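Local coordinates for protein member of DUF4221 family (Bacteroides vulgatus, PDB 3S9J) that is of unknown function but folds as a six-bladed beta-propeller, with sodium ions bound in the crystal, at residues E22-L27 / D53-D58. Residues are numbered along the deposited sequence; the frame is centred on the assembly and turned at random. Where two conformers were deposited one is given.
Sequences EQTYYL and DIVIFD. With NA (sodium ion), chain C; FMT (formic acid), chain K.
The Phe57 ring meets Thr24 through its far corner, CZ lying 4.2 Å from Thr24 CG2; the methyl approaches obliquely, while Val55 CG1 sits 3.8 Å above the ring plane and over its centre. Phe18 also meets this ring, their planes inclined by about 40°. On the loop, the Tyr25 ring has Tyr26 CD2 over the rim of one face, and the Tyr26 ring carries Leu27 CB in a similar offset position. At the edge of Tyr26 and in its plane lie O2 of a formic acid, probably from the crystallisation liquor, to which OH donates a 2.7 Å hydrogen bond, and a sodium-bound water. With an alanine in place of Tyr26, that formic acid oxygen would probably lose its phenolic donor and part of the Tyr25 face would be uncovered.

Thr24 carries the contact. With CG2 anti to the backbone N (OG1 at chi1 -45°), its methyl reaches both Phe57 and Val55, CG2 of Thr24 being 4.0 Å from CG2 of Val55. OG1 is hydrogen-bonded to Arg67, which also pairs with Asp53. In propeller terms, the loop joins strand 8-19, at the edge of one four-stranded blade, to strand 31-36 of the next, and here packs on strand 53-58 of that second blade. No direct hydrogen bond links the segments, but one water donates to both Gln23 O (2.9 Å) and Asp53 OD2 (2.8 Å). Thr24 O binds a sodium ion at 2.3 Å, whose coordination includes two waters, Asp21 O and Asn353 OD1; one of those waters also donates to Glu22 O.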
loop_
_atom_site.group_PDB
_atom_site.type_symbol
_atom_site.label_atom_id
_atom_site.label_comp_id
_atom_site.label_asym_id
_atom_site.label_seq_id
_atom_site.Cartn_x
_atom_site.Cartn_y
_atom_site.Cartn_z
ATOM N N GLU A 22 10.484 -21.913 -8.992
ATOM C CA GLU A 22 11.535 -21.304 -8.143
ATOM C C GLU A 22 11.948 -19.894 -8.586
ATOM O O GLU A 22 12.562 -19.165 -7.813
ATOM C CB GLU A 22 12.784 -22.201 -8.120
ATOM C CG GLU A 22 13.603 -22.249 -9.360
ATOM C CD GLU A 22 13.062 -23.188 -10.450
ATOM O OE1 GLU A 22 12.013 -23.876 -10.231
ATOM O OE2 GLU A 22 13.722 -23.216 -11.508
ATOM N N GLN A 23 11.653 -19.515 -9.837
ATOM C CA GLN A 23 12.005 -18.188 -10.325
ATOM C C GLN A 23 11.080 -17.062 -9.864
ATOM O O GLN A 23 11.408 -15.885 -10.067
ATOM C CB GLN A 23 12.049 -18.164 -11.867
ATOM C CG GLN A 23 13.235 -18.907 -12.463
ATOM C CD GLN A 23 13.507 -18.380 -13.883
ATOM O OE1 GLN A 23 12.758 -18.697 -14.815
ATOM N NE2 GLN A 23 14.522 -17.506 -14.032
ATOM N N THR A 24 9.932 -17.401 -9.289
ATOM C CA THR A 24 8.986 -16.382 -8.826
ATOM C C THR A 24 8.519 -16.729 -7.436
ATOM O O THR A 24 7.883 -17.754 -7.251
ATOM C CB THR A 24 7.757 -16.254 -9.768
ATOM O OG1 THR A 24 8.226 -16.237 -11.129
ATOM C CG2 THR A 24 6.970 -14.944 -9.425
ATOM N N TYR A 25 8.790 -15.871 -6.450
ATOM C CA TYR A 25 8.299 -16.119 -5.096
ATOM C C TYR A 25 6.877 -15.629 -4.988
ATOM O O TYR A 25 6.482 -14.645 -5.657
ATOM C CB TYR A 25 9.181 -15.412 -4.074
ATOM C CG TYR A 25 8.924 -15.830 -2.652
ATOM C CD1 TYR A 25 9.086 -17.152 -2.261
ATOM C CD2 TYR A 25 8.495 -14.909 -1.706
ATOM C CE1 TYR A 25 8.827 -17.537 -0.938
ATOM C CE2 TYR A 25 8.276 -15.279 -0.387
ATOM C CZ TYR A 25 8.462 -16.599 -0.030
ATOM O OH TYR A 25 8.225 -17.010 1.248
ATOM N N TYR A 26 6.075 -16.293 -4.148
ATOM C CA TYR A 26 4.616 -16.016 -4.146
ATOM C C TYR A 26 4.251 -14.682 -3.512
ATOM O O TYR A 26 3.148 -14.189 -3.696
ATOM C CB TYR A 26 3.798 -17.132 -3.478
ATOM C CG TYR A 26 3.965 -17.188 -1.964
ATOM C CD1 TYR A 26 3.149 -16.460 -1.109
ATOM C CD2 TYR A 26 4.983 -17.926 -1.414
ATOM C CE1 TYR A 26 3.337 -16.469 0.274
ATOM C CE2 TYR A 26 5.162 -17.965 -0.021
ATOM C CZ TYR A 26 4.326 -17.238 0.796
ATOM O OH TYR A 26 4.539 -17.273 2.145
ATOM N N LEU A 27 5.163 -14.117 -2.735
ATOM C CA LEU A 27 4.944 -12.842 -2.044
ATOM C C LEU A 27 5.642 -11.707 -2.762
ATOM O O LEU A 27 6.835 -11.802 -3.060
ATOM C CB LEU A 27 5.512 -12.891 -0.628
ATOM C CG LEU A 27 5.434 -11.579 0.163
ATOM C CD1 LEU A 27 3.982 -11.234 0.401
ATOM C CD2 LEU A 27 6.182 -11.717 1.481
ATOM N N ASP A 53 13.812 -9.385 -9.854
ATOM C CA ASP A 53 13.239 -8.972 -11.117
ATOM C C ASP A 53 11.796 -8.534 -10.928
ATOM O O ASP A 53 11.301 -8.462 -9.807
ATOM C CB ASP A 53 13.408 -10.050 -12.206
ATOM C CG ASP A 53 12.700 -11.380 -11.897
ATOM O OD1 ASP A 53 11.673 -11.400 -11.191
ATOM O OD2 ASP A 53 13.221 -12.433 -12.399
ATOM N N ILE A 54 11.139 -8.184 -12.026
ATOM C CA ILE A 54 9.734 -7.897 -11.997
ATOM C C ILE A 54 9.036 -8.887 -12.920
ATOM O O ILE A 54 9.454 -9.089 -14.068
ATOM C CB ILE A 54 9.445 -6.448 -12.456
ATOM C CG1 ILE A 54 10.053 -5.441 -11.473
ATOM C CG2 ILE A 54 7.923 -6.181 -12.604
ATOM C CD1 ILE A 54 10.204 -4.033 -12.085
ATOM N N VAL A 55 7.959 -9.482 -12.423
ATOM C CA VAL A 55 7.133 -10.361 -13.219
ATOM C C VAL A 55 5.828 -9.646 -13.534
ATOM O O VAL A 55 5.224 -9.012 -12.663
ATOM C CB VAL A 55 6.865 -11.669 -12.466
ATOM C CG1 VAL A 55 5.799 -12.541 -13.154
ATOM C CG2 VAL A 55 8.184 -12.421 -12.268
ATOM N N ILE A 56 5.377 -9.778 -14.783
ATOM C CA ILE A 56 4.099 -9.267 -15.171
ATOM C C ILE A 56 3.172 -10.449 -15.401
ATOM O O ILE A 56 3.490 -11.328 -16.209
ATOM C CB ILE A 56 4.200 -8.440 -16.490
ATOM C CG1 ILE A 56 5.242 -7.325 -16.365
ATOM C CG2 ILE A 56 2.782 -7.917 -16.904
ATOM C CD1 ILE A 56 4.994 -6.306 -15.239
ATOM N N PHE A 57 2.060 -10.504 -14.670
ATOM C CA PHE A 57 1.085 -11.556 -14.832
ATOM C C PHE A 57 -0.069 -11.123 -15.736
ATOM O O PHE A 57 -0.588 -10.035 -15.584
ATOM C CB PHE A 57 0.478 -11.983 -13.503
ATOM C CG PHE A 57 1.429 -12.724 -12.584
ATOM C CD1 PHE A 57 1.762 -14.060 -12.812
ATOM C CD2 PHE A 57 1.959 -12.105 -11.490
ATOM C CE1 PHE A 57 2.627 -14.731 -11.969
ATOM C CE2 PHE A 57 2.788 -12.779 -10.624
ATOM C CZ PHE A 57 3.120 -14.092 -10.834
ATOM N N ASP A 58 -0.480 -12.034 -16.601
ATOM C CA ASP A 58 -1.642 -11.887 -17.511
ATOM C C ASP A 58 -2.901 -12.385 -16.816
ATOM O O ASP A 58 -3.035 -13.581 -16.547
ATOM C CB ASP A 58 -1.332 -12.688 -18.755
ATOM C CG ASP A 58 -2.426 -12.615 -19.816
ATOM O OD1 ASP A 58 -3.588 -12.254 -19.503
ATOM O OD2 ASP A 58 -2.087 -12.982 -20.957
HETATM NA NA NA C . 8.152 -19.830 -6.331
HETATM C C FMT K . 1.780 -16.490 4.068
HETATM O O1 FMT K . 1.135 -16.359 5.148
HETATM O O2 FMT K . 2.939 -16.083 3.896
HETATM O O HOH W 1 10.546 -18.953 -5.529
HETATM O O HOH W 2 13.865 -14.714 -10.973
HETATM O O HOH W 3 7.151 -19.371 -4.191
#